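Local coordinates for sporulation and cell division protein SsgA (Streptomyces sp. Ag82_O1-9, PDB 6SLC) that probably takes part in sporulation-specific cell division, as a member of the SsgA-like family whose relative SsgB recruits FtsZ to the division site, at residues Ala133-Pro137 and Gly138-Arg142. Numbering follows the deposited sequence.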
ATOM      1  N   ALA A 133      -0.530 -19.252 -14.218  1.00 46.74           N
ATOM      2  CA  ALA A 133      -1.053 -20.317 -13.339  1.00 47.31           C
ATOM      3  C   ALA A 133      -2.248 -19.777 -12.534  1.00 49.72           C
ATOM      4  O   ALA A 133      -3.190 -20.529 -12.302  1.00 54.83           O
ATOM      5  CB  ALA A 133       0.043 -20.846 -12.457  1.00 46.28           C
ATOM      6  N   ALA A 134      -2.230 -18.506 -12.146  1.00 48.09           N
ATOM      7  CA  ALA A 134      -3.338 -17.843 -11.414  1.00 52.65           C
ATOM      8  C   ALA A 134      -4.512 -17.566 -12.359  1.00 51.95           C
ATOM      9  O   ALA A 134      -5.652 -17.864 -11.985  1.00 48.36           O
ATOM     10  CB  ALA A 134      -2.848 -16.560 -10.787  1.00 54.89           C
ATOM     11  N   VAL A 135      -4.239 -16.956 -13.515  1.00 51.80           N
ATOM     12  CA  VAL A 135      -5.268 -16.600 -14.546  1.00 48.04           C
ATOM     13  C   VAL A 135      -4.690 -16.932 -15.906  1.00 43.98           C
ATOM     14  O   VAL A 135      -3.937 -16.140 -16.473  1.00 43.87           O
ATOM     15  CB  VAL A 135      -5.668 -15.117 -14.485  1.00 48.17           C
ATOM     16  CG1 VAL A 135      -6.685 -14.761 -15.560  1.00 50.23           C
ATOM     17  CG2 VAL A 135      -6.190 -14.726 -13.109  1.00 47.02           C
ATOM     18  N   PRO A 136      -5.000 -18.118 -16.467  1.00 44.60           N
ATOM     19  CA  PRO A 136      -4.478 -18.482 -17.782  1.00 47.10           C
ATOM     20  C   PRO A 136      -4.891 -17.417 -18.795  1.00 43.76           C
ATOM     21  O   PRO A 136      -6.029 -16.956 -18.783  1.00 38.41           O
ATOM     22  CB  PRO A 136      -5.103 -19.856 -18.045  1.00 49.06           C
ATOM     23  CG  PRO A 136      -5.349 -20.401 -16.666  1.00 46.00           C
ATOM     24  CD  PRO A 136      -5.818 -19.189 -15.881  1.00 50.49           C
ATOM     25  N   PRO A 137      -3.971 -16.959 -19.670  1.00 45.88           N
ATOM     26  CA  PRO A 137      -4.345 -16.068 -20.765  1.00 46.99           C
ATOM     27  C   PRO A 137      -5.502 -16.704 -21.556  1.00 47.61           C
ATOM     28  O   PRO A 137      -5.479 -17.912 -21.788  1.00 45.82           O
ATOM     29  CB  PRO A 137      -3.072 -15.948 -21.616  1.00 46.50           C
ATOM     30  CG  PRO A 137      -1.959 -16.283 -20.667  1.00 48.19           C
ATOM     31  CD  PRO A 137      -2.544 -17.302 -19.700  1.00 46.22           C
ATOM     32  N   GLY A 138      -6.497 -15.891 -21.905  1.00 48.70           N
ATOM     33  CA  GLY A 138      -7.733 -16.338 -22.558  1.00 44.97           C
ATOM     34  C   GLY A 138      -8.884 -16.456 -21.586  1.00 45.93           C
ATOM     35  O   GLY A 138     -10.031 -16.539 -22.074  1.00 47.75           O
ATOM     36  N   THR A 139      -8.617 -16.467 -20.275  1.00 44.15           N
ATOM     37  CA  THR A 139      -9.658 -16.596 -19.220  1.00 47.62           C
ATOM     38  C   THR A 139      -9.834 -15.282 -18.454  1.00 49.59           C
ATOM     39  O   THR A 139     -10.666 -15.265 -17.518  1.00 48.84           O
ATOM     40  CB  THR A 139      -9.326 -17.745 -18.254  1.00 48.73           C
ATOM     41  OG1 THR A 139      -8.194 -17.380 -17.468  1.00 50.75           O
ATOM     42  CG2 THR A 139      -9.046 -19.056 -18.966  1.00 44.94           C
ATOM     43  N   GLU A 140      -9.115 -14.217 -18.819  1.00 45.05           N
ATOM     44  CA  GLU A 140      -9.193 -12.926 -18.075  1.00 47.12           C
ATOM     45  C   GLU A 140     -10.661 -12.496 -17.943  1.00 46.33           C
ATOM     46  O   GLU A 140     -11.014 -11.916 -16.893  1.00 53.60           O
ATOM     47  CB  GLU A 140      -8.379 -11.804 -18.731  1.00 46.00           C
ATOM     48  CG  GLU A 140      -6.881 -12.089 -18.826  1.00 44.05           C
ATOM     49  CD  GLU A 140      -6.442 -12.903 -20.045  1.00 48.77           C
ATOM     50  OE1 GLU A 140      -7.304 -13.541 -20.705  1.00 51.95           O
ATOM     51  OE2 GLU A 140      -5.237 -12.908 -20.335  1.00 50.39           O
ATOM     52  N   HIS A 141     -11.481 -12.755 -18.964  1.00 48.59           N
ATOM     53  CA  HIS A 141     -12.874 -12.236 -19.091  1.00 51.69           C
ATOM     54  C   HIS A 141     -13.769 -12.871 -18.028  1.00 51.30           C
ATOM     55  O   HIS A 141     -14.752 -12.245 -17.657  1.00 63.43           O
ATOM     56  CB  HIS A 141     -13.438 -12.449 -20.508  1.00 52.88           C
ATOM     57  CG  HIS A 141     -13.498 -13.886 -20.912  1.00 56.42           C
ATOM     58  ND1 HIS A 141     -12.430 -14.494 -21.533  1.00 56.07           N
ATOM     59  CD2 HIS A 141     -14.443 -14.844 -20.723  1.00 53.90           C
ATOM     60  CE1 HIS A 141     -12.724 -15.762 -21.748  1.00 57.37           C
ATOM     61  NE2 HIS A 141     -13.955 -16.003 -21.253  1.00 64.21           N
ATOM     62  N   ARG A 142     -13.442 -14.071 -17.560  1.00 54.98           N
ATOM     63  CA  ARG A 142     -14.217 -14.788 -16.515  1.00 62.83           C
ATOM     64  C   ARG A 142     -14.281 -13.921 -15.243  1.00 67.57           C
ATOM     65  O   ARG A 142     -15.301 -14.014 -14.533  1.00 82.85           O
ATOM     66  CB  ARG A 142     -13.589 -16.158 -16.221  1.00 64.68           C
ATOM     67  CG  ARG A 142     -13.490 -17.114 -17.404  1.00 63.41           C
ATOM     68  CD  ARG A 142     -13.046 -18.488 -16.935  1.00 66.39           C
ATOM     69  NE  ARG A 142     -12.665 -19.403 -18.009  1.00 69.28           N
ATOM     70  CZ  ARG A 142     -12.320 -20.684 -17.841  1.00 65.50           C
ATOM     71  NH1 ARG A 142     -12.321 -21.235 -16.640  1.00 61.91           N
ATOM     72  NH2 ARG A 142     -11.998 -21.432 -18.885  1.00 67.34           N
TER
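T139 and P136 close a type II beta turn, in which the main-chain N of T139 bonds to P136 O at 3.0 Å. The threonine hydroxyl reaches the same oxygen: T139 OG1 donates to P136 O over 2.6 Å, in the carbonyl plane and on a lone pair, whereas the amide N comes in tilted 27° from that plane. Two donors thus grip one carbonyl. The first torsion explains the reach, since chi1 of 70° sets OG1 between the backbone N and the carbonyl carbon of T139 and points it back at P136 O, with P136 CD 3.4 Å from OG1. Threonine also brings a methyl: CG2 nears P136 CB and lies 3.4 Å above one face of the R142 guanidinium, offset toward its rim. V135, just past helix 121-134, is buried, and its CG1, anti to the backbone N, lies alongside T139 OG1 and E140 CA. P137 suits the first corner (i+1), where its ring fixes phi near the value a type II turn requires; G138 suits the second (i+2), where positive phi would jam a CB against P137 O. E140 folds back toward the P137-G138 link, its chain bent at chi2 (85°). E140 OE1 accepts a bent bond from G138 N at 2.8 Å, on the syn side but from out of the carboxylate plane, while E140 OE2 lies 3.3 Å from P137 CA and forms a salt bridge with R75. Replacing the glutamate by an alanine takes the carboxylate away, and would probably cost G138 N this acceptor and R75 its salt-bridge mate. R75 also bonds V135 O, tying both limbs of the bend. The chemistry implies a type II turn reinforced by side chains, a hydroxyl and a carboxylate whose negative charge R75 probably balances.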